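Beta-microseminoprotein (PDB 3IX0) is a secreted, homodimeric protein of seminal plasma that interacts with PI16 and probably binds immunoglobulins. Local coordinates at residues C2-N7 with E44-C49; C37-C42 with C50-T55; N63-F68 with I76-K81. All blocks are in the same frame, centred on the assembly; numbering follows the deposited sequence.

Contact 1. Residues C2-N7 with E44-C49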
loop_
_atom_site.group_PDB
_atom_site.type_symbol
_atom_site.label_atom_id
_atom_site.label_comp_id
_atom_site.label_asym_id
_atom_site.label_seq_id
_atom_site.Cartn_x
_atom_site.Cartn_y
_atom_site.Cartn_z
ATOM N N CYS B 2 -0.569 -1.444 -2.712
ATOM C CA CYS B 2 -0.542 -1.215 -4.146
ATOM C C CYS B 2 -0.034 -2.461 -4.848
ATOM O O CYS B 2 0.709 -3.248 -4.268
ATOM C CB CYS B 2 0.381 -0.036 -4.491
ATOM S SG CYS B 2 0.135 1.531 -3.542
ATOM N N TYR B 3 -0.450 -2.649 -6.092
ATOM C CA TYR B 3 0.225 -3.600 -6.957
ATOM C C TYR B 3 0.841 -2.849 -8.118
ATOM O O TYR B 3 0.398 -1.758 -8.441
ATOM C CB TYR B 3 -0.690 -4.754 -7.429
ATOM C CG TYR B 3 -1.854 -4.398 -8.348
ATOM C CD1 TYR B 3 -1.642 -4.117 -9.687
ATOM C CD2 TYR B 3 -3.175 -4.397 -7.881
ATOM C CE1 TYR B 3 -2.700 -3.821 -10.545
ATOM C CE2 TYR B 3 -4.245 -4.095 -8.731
ATOM C CZ TYR B 3 -3.992 -3.807 -10.060
ATOM O OH TYR B 3 -5.014 -3.505 -10.921
ATOM N N PHE B 4 1.890 -3.435 -8.697
ATOM C CA PHE B 4 2.560 -2.920 -9.881
ATOM C C PHE B 4 2.704 -4.067 -10.882
ATOM O O PHE B 4 3.233 -5.128 -10.552
ATOM C CB PHE B 4 3.947 -2.380 -9.541
ATOM C CG PHE B 4 3.936 -1.175 -8.640
ATOM C CD1 PHE B 4 4.251 0.084 -9.136
ATOM C CD2 PHE B 4 3.626 -1.301 -7.298
ATOM C CE1 PHE B 4 4.242 1.200 -8.303
ATOM C CE2 PHE B 4 3.625 -0.197 -6.462
ATOM C CZ PHE B 4 3.930 1.052 -6.967
ATOM N N ILE B 5 2.218 -3.853 -12.098
ATOM C CA ILE B 5 2.308 -4.850 -13.148
ATOM C C ILE B 5 2.860 -4.170 -14.384
ATOM O O ILE B 5 2.847 -2.934 -14.488
ATOM C CB ILE B 5 0.933 -5.446 -13.499
ATOM C CG1 ILE B 5 -0.056 -4.313 -13.760
ATOM C CG2 ILE B 5 0.449 -6.353 -12.386
ATOM C CD1 ILE B 5 -1.406 -4.752 -14.315
ATOM N N PRO B 6 3.350 -4.976 -15.326
ATOM C CA PRO B 6 3.919 -4.456 -16.568
ATOM C C PRO B 6 2.868 -3.687 -17.335
ATOM O O PRO B 6 1.704 -4.044 -17.269
ATOM C CB PRO B 6 4.263 -5.728 -17.356
ATOM C CG PRO B 6 4.377 -6.817 -16.318
ATOM C CD PRO B 6 3.383 -6.448 -15.257
ATOM N N ASN B 7 3.276 -2.639 -18.038
ATOM C CA ASN B 7 2.417 -2.002 -19.018
ATOM C C ASN B 7 2.647 -2.627 -20.407
ATOM O O ASN B 7 3.676 -2.410 -21.034
ATOM C CB ASN B 7 2.689 -0.502 -19.066
ATOM C CG ASN B 7 1.837 0.198 -20.099
ATOM O OD1 ASN B 7 0.846 -0.358 -20.553
ATOM N ND2 ASN B 7 2.217 1.420 -20.479
ATOM N N GLU B 44 5.008 4.508 -18.507
ATOM C CA GLU B 44 5.689 3.918 -19.638
ATOM C C GLU B 44 5.796 2.400 -19.474
ATOM O O GLU B 44 5.299 1.648 -20.302
ATOM C CB GLU B 44 7.073 4.556 -19.757
ATOM C CG GLU B 44 7.688 4.493 -21.127
ATOM C CD GLU B 44 6.870 5.227 -22.166
ATOM O OE1 GLU B 44 6.458 4.585 -23.161
ATOM O OE2 GLU B 44 6.641 6.442 -21.982
ATOM N N THR B 45 6.401 1.942 -18.382
ATOM C CA THR B 45 6.697 0.524 -18.263
ATOM C C THR B 45 5.858 -0.239 -17.248
ATOM O O THR B 45 6.013 -1.447 -17.111
ATOM C CB THR B 45 8.174 0.308 -17.915
ATOM O OG1 THR B 45 8.459 0.970 -16.679
ATOM C CG2 THR B 45 9.053 0.881 -19.019
ATOM N N GLU B 46 4.961 0.448 -16.553
ATOM C CA GLU B 46 4.194 -0.211 -15.512
ATOM C C GLU B 46 2.863 0.465 -15.225
ATOM O O GLU B 46 2.663 1.629 -15.554
ATOM C CB GLU B 46 5.015 -0.284 -14.214
ATOM C CG GLU B 46 5.449 1.061 -13.659
ATOM C CD GLU B 46 6.189 0.935 -12.325
ATOM O OE1 GLU B 46 6.610 -0.186 -11.966
ATOM O OE2 GLU B 46 6.345 1.958 -11.629
ATOM N N ILE B 47 1.969 -0.283 -14.592
ATOM C CA ILE B 47 0.737 0.251 -14.075
ATOM C C ILE B 47 0.690 -0.106 -12.601
ATOM O O ILE B 47 0.955 -1.248 -12.222
ATOM C CB ILE B 47 -0.486 -0.370 -14.773
ATOM C CG1 ILE B 47 -0.410 -0.169 -16.292
ATOM C CG2 ILE B 47 -1.778 0.255 -14.241
ATOM C CD1 ILE B 47 -1.389 -1.038 -17.050
ATOM N N SER B 48 0.368 0.875 -11.767
ATOM C CA SER B 48 0.153 0.620 -10.361
ATOM C C SER B 48 -1.290 0.970 -9.986
ATOM O O SER B 48 -1.864 1.921 -10.501
ATOM C CB SER B 48 1.119 1.448 -9.520
ATOM O OG SER B 48 0.813 2.826 -9.634
ATOM N N CYS B 49 -1.876 0.185 -9.103
ATOM C CA CYS B 49 -3.166 0.527 -8.518
ATOM C C CYS B 49 -3.039 0.407 -7.009
ATOM O O CYS B 49 -2.458 -0.562 -6.502
ATOM C CB CYS B 49 -4.273 -0.388 -9.053
ATOM S SG CYS B 49 -4.639 -0.075 -10.816
#
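Residues Cys-2 to Pro-6 run antiparallel to Glu-46 to Cys-49, the short strand axes 4.6 Å apart at closest and 159° between their directions. Two backbone bonds join each hydrogen-bonded pair, Tyr-3 with Cys-49 and Ile-5 with Ile-47; Ile-47 N to Ile-5 O measures 2.8 Å. Phe-4 and Ser-48 form the non-hydrogen-bonded pair between them. Asn-7 N reaches Thr-45 O at 3.1 Å, the donor above the carbonyl plane. Asn-7 CG lies anti to the backbone N (chi1 179°), and ND2 gives a bent hydrogen bond of 3.1 Å to Glu-44 O. Further bonds, ND2 to Tyr-43 O and Arg-16 O and Gly-9 N to OD1, fix the amide's orientation. On one face of the sheet, Ser-48 CB sits over the Phe-4 ring, 3.6 Å from its centroid. On the opposite face Cys-49 CB covers the Tyr-3 ring, offset toward the rim; Cys-49 SG lies obliquely 4.7 Å from the ring centroid, a sulfur-aromatic contact, and 3.5 Å from Tyr-3 OH. Strand 38-42 flanks strand 46-51 on its other side, tied by the Cys-40 to Cys-49 disulfide, while Tyr-3 and Phe-4 pair with an antiparallel strand of the second subunit, continuing the sheet.

Contact 2. Residues C37-C42 with C50-T55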
loop_
_atom_site.group_PDB
_atom_site.type_symbol
_atom_site.label_atom_id
_atom_site.label_comp_id
_atom_site.label_asym_id
_atom_site.label_seq_id
_atom_site.Cartn_x
_atom_site.Cartn_y
_atom_site.Cartn_z
ATOM N N CYS B 37 -12.899 1.942 -5.647
ATOM C CA CYS B 37 -12.133 2.635 -4.612
ATOM C C CYS B 37 -10.627 2.409 -4.748
ATOM O O CYS B 37 -9.940 2.121 -3.763
ATOM C CB CYS B 37 -12.624 2.200 -3.227
ATOM S SG CYS B 37 -14.370 2.662 -2.953
ATOM N N GLU B 38 -10.120 2.535 -5.976
ATOM C CA GLU B 38 -8.684 2.508 -6.192
ATOM C C GLU B 38 -8.227 3.713 -6.963
ATOM O O GLU B 38 -8.971 4.308 -7.755
ATOM C CB GLU B 38 -8.245 1.243 -6.941
ATOM C CG GLU B 38 -8.581 -0.061 -6.229
ATOM C CD GLU B 38 -8.258 -1.285 -7.081
ATOM O OE1 GLU B 38 -8.146 -1.139 -8.305
ATOM O OE2 GLU B 38 -8.107 -2.394 -6.524
ATOM N N THR B 39 -6.971 4.059 -6.742
ATOM C CA THR B 39 -6.307 5.032 -7.581
ATOM C C THR B 39 -5.185 4.316 -8.338
ATOM O O THR B 39 -4.318 3.664 -7.736
ATOM C CB THR B 39 -5.783 6.249 -6.771
ATOM O OG1 THR B 39 -4.942 7.040 -7.612
ATOM C CG2 THR B 39 -4.966 5.810 -5.548
ATOM N N CYS B 40 -5.228 4.422 -9.657
ATOM C CA CYS B 40 -4.255 3.786 -10.536
ATOM C C CYS B 40 -3.447 4.822 -11.290
ATOM O O CYS B 40 -3.952 5.896 -11.602
ATOM C CB CYS B 40 -4.977 2.905 -11.562
ATOM S SG CYS B 40 -5.858 1.539 -10.842
ATOM N N THR B 41 -2.205 4.478 -11.624
ATOM C CA THR B 41 -1.351 5.356 -12.398
ATOM C C THR B 41 -0.705 4.614 -13.555
ATOM O O THR B 41 -0.192 3.515 -13.389
ATOM C CB THR B 41 -0.260 5.996 -11.508
ATOM O OG1 THR B 41 -0.871 6.589 -10.355
ATOM C CG2 THR B 41 0.523 7.074 -12.283
ATOM N N CYS B 42 -0.752 5.222 -14.736
ATOM C CA CYS B 42 -0.205 4.625 -15.934
ATOM C C CYS B 42 1.206 5.151 -16.206
ATOM O O CYS B 42 1.403 6.345 -16.350
ATOM C CB CYS B 42 -1.098 4.962 -17.123
ATOM S SG CYS B 42 -0.301 4.686 -18.729
ATOM N N CYS B 50 -3.565 1.401 -6.297
ATOM C CA CYS B 50 -3.507 1.421 -4.849
ATOM C C CYS B 50 -4.916 1.617 -4.307
ATOM O O CYS B 50 -5.698 2.366 -4.863
ATOM C CB CYS B 50 -2.621 2.573 -4.362
ATOM S SG CYS B 50 -0.941 2.544 -4.955
ATOM N N THR B 51 -5.238 0.961 -3.199
ATOM C CA THR B 51 -6.553 1.138 -2.627
ATOM C C THR B 51 -6.683 2.527 -1.994
ATOM O O THR B 51 -5.738 3.062 -1.407
ATOM C CB THR B 51 -6.863 0.067 -1.579
ATOM O OG1 THR B 51 -8.212 0.235 -1.139
ATOM C CG2 THR B 51 -5.933 0.203 -0.378
ATOM N N LEU B 52 -7.861 3.116 -2.096
ATOM C CA LEU B 52 -8.110 4.326 -1.323
ATOM C C LEU B 52 -8.702 4.024 0.054
ATOM O O LEU B 52 -8.882 4.927 0.867
ATOM C CB LEU B 52 -8.997 5.284 -2.108
ATOM C CG LEU B 52 -8.278 5.784 -3.367
ATOM C CD1 LEU B 52 -9.279 6.249 -4.416
ATOM C CD2 LEU B 52 -7.271 6.877 -3.009
ATOM N N VAL B 53 -9.001 2.754 0.322
ATOM C CA VAL B 53 -9.763 2.433 1.529
ATOM C C VAL B 53 -8.880 2.161 2.738
ATOM O O VAL B 53 -8.065 1.250 2.726
ATOM C CB VAL B 53 -10.700 1.216 1.332
ATOM C CG1 VAL B 53 -11.515 0.967 2.612
ATOM C CG2 VAL B 53 -11.616 1.434 0.131
ATOM N N SER B 54 -9.070 2.949 3.792
ATOM C CA SER B 54 -8.449 2.669 5.072
ATOM C C SER B 54 -9.328 1.738 5.934
ATOM O O SER B 54 -10.461 2.069 6.281
ATOM C CB SER B 54 -8.175 3.978 5.811
ATOM O OG SER B 54 -7.141 3.784 6.741
ATOM N N THR B 55 -8.792 0.572 6.270
ATOM C CA THR B 55 -9.514 -0.435 7.048
ATOM C C THR B 55 -9.217 -0.311 8.539
ATOM O O THR B 55 -8.079 -0.468 8.958
ATOM C CB THR B 55 -9.101 -1.858 6.594
ATOM O OG1 THR B 55 -9.233 -1.949 5.181
ATOM C CG2 THR B 55 -9.966 -2.938 7.252
#
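Leu-52 folds back over Glu-38 and Thr-39 just where strand 46-51 ends. Its CB lies 3.7 Å from Cys-37 O. CG, set anti to the carbonyl carbon of Leu-52 (chi1 -65°), comes 4.0 Å from Thr-39 CG2, and there the chain forks. CD1 rests against the backbone of Glu-38, 3.7 Å from its C, while CD2 meets Thr-39 CG2 at 3.6 Å, the two side chains crossing at about a right angle. The backbone beneath is an antiparallel hairpin: Thr-39 and Cys-50 exchange two hydrogen bonds, Thr-39 N to Cys-50 O being 2.8 Å long. Leu-52 N adds a nearly straight bond to Cys-37 O, 2.8 Å with an N-H...O angle of 177°. Thr-51 then turns the chain, its OG1 accepting from Val-53 N at 3.0 Å in an ST turn. Replacing Thr-51 by an alanine would probably leave Val-53 N without this acceptor and the turn less firmly set. Val-53 CG2 in turn packs on Cys-37 CB at 3.6 Å. The Thr-39 methyl also lies by Cys-50 O, while its OG1 is hydrogen-bonded to Glu-31 of strand 31-33. Across this short pairing, then, polar links are left to the backbone and side chains meet through carbon; the cystines, Cys-37 to Cys-73 and Cys-50 to Cys-2, covalently carry both sides of the hairpin to other parts of the chain.

Contact 3. Residues N63-F68 with I76-K81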
loop_
_atom_site.group_PDB
_atom_site.type_symbol
_atom_site.label_atom_id
_atom_site.label_comp_id
_atom_site.label_asym_id
_atom_site.label_seq_id
_atom_site.Cartn_x
_atom_site.Cartn_y
_atom_site.Cartn_z
ATOM N N ASN B 63 -18.412 -4.698 21.207
ATOM C CA ASN B 63 -19.519 -3.756 21.212
ATOM C C ASN B 63 -19.685 -2.930 19.927
ATOM O O ASN B 63 -20.706 -2.270 19.746
ATOM C CB ASN B 63 -19.388 -2.848 22.429
ATOM C CG ASN B 63 -19.400 -3.624 23.724
ATOM O OD1 ASN B 63 -20.370 -4.320 24.026
ATOM N ND2 ASN B 63 -18.320 -3.517 24.502
ATOM N N CYS B 64 -18.695 -3.002 19.035
ATOM C CA CYS B 64 -18.660 -2.170 17.842
ATOM C C CYS B 64 -18.432 -2.997 16.588
ATOM O O CYS B 64 -17.838 -4.062 16.634
ATOM C CB CYS B 64 -17.533 -1.131 17.942
ATOM S SG CYS B 64 -17.594 -0.053 19.379
ATOM N N GLN B 65 -18.878 -2.482 15.456
ATOM C CA GLN B 65 -18.673 -3.161 14.204
ATOM C C GLN B 65 -18.222 -2.135 13.164
ATOM O O GLN B 65 -18.512 -0.942 13.290
ATOM C CB GLN B 65 -19.973 -3.850 13.740
ATOM C CG GLN B 65 -21.070 -2.885 13.337
ATOM C CD GLN B 65 -22.406 -3.575 13.017
ATOM O OE1 GLN B 65 -22.443 -4.697 12.521
ATOM N NE2 GLN B 65 -23.502 -2.881 13.287
ATOM N N ARG B 66 -17.526 -2.597 12.133
ATOM C CA ARG B 66 -17.190 -1.718 11.018
ATOM C C ARG B 66 -18.146 -1.955 9.854
ATOM O O ARG B 66 -18.542 -3.085 9.563
ATOM C CB ARG B 66 -15.736 -1.914 10.574
ATOM C CG ARG B 66 -15.449 -3.246 9.867
ATOM C CD ARG B 66 -13.954 -3.514 9.815
ATOM N NE ARG B 66 -13.644 -4.784 9.166
ATOM C CZ ARG B 66 -12.545 -5.501 9.398
ATOM N NH1 ARG B 66 -11.637 -5.083 10.275
ATOM N NH2 ARG B 66 -12.355 -6.646 8.754
ATOM N N ILE B 67 -18.538 -0.878 9.194
ATOM C CA ILE B 67 -19.462 -0.989 8.088
ATOM C C ILE B 67 -18.872 -0.199 6.912
ATOM O O ILE B 67 -18.492 0.966 7.052
ATOM C CB ILE B 67 -20.856 -0.444 8.469
ATOM C CG1 ILE B 67 -21.397 -1.145 9.717
ATOM C CG2 ILE B 67 -21.805 -0.573 7.288
ATOM C CD1 ILE B 67 -22.734 -0.560 10.220
ATOM N N PHE B 68 -18.788 -0.845 5.760
ATOM C CA PHE B 68 -18.167 -0.253 4.588
ATOM C C PHE B 68 -19.162 0.631 3.860
ATOM O O PHE B 68 -20.281 0.217 3.630
ATOM C CB PHE B 68 -17.693 -1.360 3.634
ATOM C CG PHE B 68 -17.004 -0.839 2.403
ATOM C CD1 PHE B 68 -15.933 0.030 2.513
ATOM C CD2 PHE B 68 -17.430 -1.216 1.137
ATOM C CE1 PHE B 68 -15.302 0.522 1.385
ATOM C CE2 PHE B 68 -16.797 -0.734 0.015
ATOM C CZ PHE B 68 -15.733 0.140 0.139
ATOM N N ILE B 76 -17.154 3.214 8.404
ATOM C CA ILE B 76 -17.497 3.807 9.675
ATOM C C ILE B 76 -17.402 2.693 10.715
ATOM O O ILE B 76 -17.445 1.509 10.373
ATOM C CB ILE B 76 -18.901 4.438 9.660
ATOM C CG1 ILE B 76 -19.964 3.411 9.261
ATOM C CG2 ILE B 76 -18.929 5.628 8.704
ATOM C CD1 ILE B 76 -21.377 3.802 9.690
ATOM N N VAL B 77 -17.225 3.074 11.969
ATOM C CA VAL B 77 -17.138 2.105 13.056
ATOM C C VAL B 77 -18.089 2.544 14.149
ATOM O O VAL B 77 -17.940 3.628 14.715
ATOM C CB VAL B 77 -15.737 1.997 13.636
ATOM C CG1 VAL B 77 -15.714 0.945 14.723
ATOM C CG2 VAL B 77 -14.719 1.670 12.514
ATOM N N VAL B 78 -19.064 1.686 14.436
ATOM C CA VAL B 78 -20.236 2.092 15.181
ATOM C C VAL B 78 -20.678 1.035 16.179
ATOM O O VAL B 78 -20.279 -0.123 16.108
ATOM C CB VAL B 78 -21.388 2.430 14.218
ATOM C CG1 VAL B 78 -21.020 3.627 13.363
ATOM C CG2 VAL B 78 -21.711 1.247 13.320
ATOM N N GLU B 79 -21.495 1.452 17.130
ATOM C CA GLU B 79 -22.001 0.544 18.141
ATOM C C GLU B 79 -22.973 -0.467 17.537
ATOM O O GLU B 79 -23.854 -0.105 16.741
ATOM C CB GLU B 79 -22.678 1.334 19.255
ATOM C CG GLU B 79 -21.701 2.082 20.144
ATOM C CD GLU B 79 -22.389 2.841 21.281
ATOM O OE1 GLU B 79 -23.599 2.622 21.534
ATOM O OE2 GLU B 79 -21.707 3.657 21.927
ATOM N N LYS B 80 -22.794 -1.733 17.913
ATOM C CA LYS B 80 -23.724 -2.787 17.509
ATOM C C LYS B 80 -25.162 -2.500 17.953
ATOM O O LYS B 80 -26.105 -2.637 17.159
ATOM C CB LYS B 80 -23.256 -4.147 18.012
ATOM C CG LYS B 80 -21.962 -4.641 17.341
ATOM C CD LYS B 80 -21.555 -5.991 17.906
ATOM C CE LYS B 80 -20.291 -6.530 17.258
ATOM N NZ LYS B 80 -19.752 -7.702 18.021
ATOM N N LYS B 81 -25.326 -2.068 19.200
ATOM C CA LYS B 81 -26.663 -1.825 19.744
ATOM C C LYS B 81 -27.304 -0.567 19.167
ATOM O O LYS B 81 -28.493 -0.344 19.351
ATOM C CB LYS B 81 -26.632 -1.742 21.266
ATOM C CG LYS B 81 -26.026 -0.464 21.779
ATOM C CD LYS B 81 -25.670 -0.583 23.244
ATOM C CE LYS B 81 -25.344 0.781 23.833
ATOM N NZ LYS B 81 -25.754 0.840 25.255
HETATM O O HOH W 1 -23.016 -2.043 21.002
HETATM O O HOH W 2 -25.738 -3.686 14.476
#
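Asn-63 O is gripped from two directions: Lys-80 N donates to it at 2.8 Å, with an N-H...O angle of 171°, and a water donates at 2.6 Å from O to O. That water also accepts from Lys-81 N, so it bridges the end of the hairpin. The Lys-80 side chain, extended beyond CG, then passes the peptide group of Asn-63, and its CE comes 3.5 Å from Cys-64 O; NZ finishes on the carbonyls of Lys-61 and Asp-62. A second water joins Lys-80 O, to which it donates, with Gln-65 NE2, though the latter bond is weak. Farther along, Gln-65 with Val-78 and Ile-67 with Ile-76 are antiparallel hydrogen-bonded pairs, each closed by two backbone bonds; Gln-65 N to Val-78 O is 2.8 Å. Their side chains share one face of the sheet. There Ile-67 holds CD1 anti to CA (chi2 175°), and CD1 meets Val-78 CG2 at 3.7 Å, the side chains crossing at about a right angle, while Ile-67 CB meets Ile-76 CG1 at 4.0 Å. On the other face, Val-77 packs on Pro-56 of strand 55-58 and on Val-89, and Arg-66 NH1 bonds Pro-56 O. Backbone bonds from Val-77 to Cys-87 and Glu-79 to Lys-85 flank the outer edge of strand 74-79, and the Cys-64 to Cys-87 disulfide fastens the neighbouring strand to the same segment.

How the contacts relate
Contacts 1 and 2 share strand 46-51, pairing its two edges within one four-stranded sheet, and disulfides Cys-40 to Cys-49 and Cys-2 to Cys-50 weld them together. Contact 3 is a separate two-stranded sheet, its centre about 35 Å from that of contact 1. Contacts 1 and 2 are both surface contacts, although the centre of contact 2 lies only about 3 Å from the centre of the chain; contact 3 is partly buried. Beyond the backbone bonds common to all three, chemistry follows place: contact 1, at the dimer edge, adds ring faces and a multiply bonded amide, contact 2 aliphatic packing at a turn, contact 3 branched aliphatics and water. Phe-68 touches Val-53 and Cys-37, joining contacts 2 and 3.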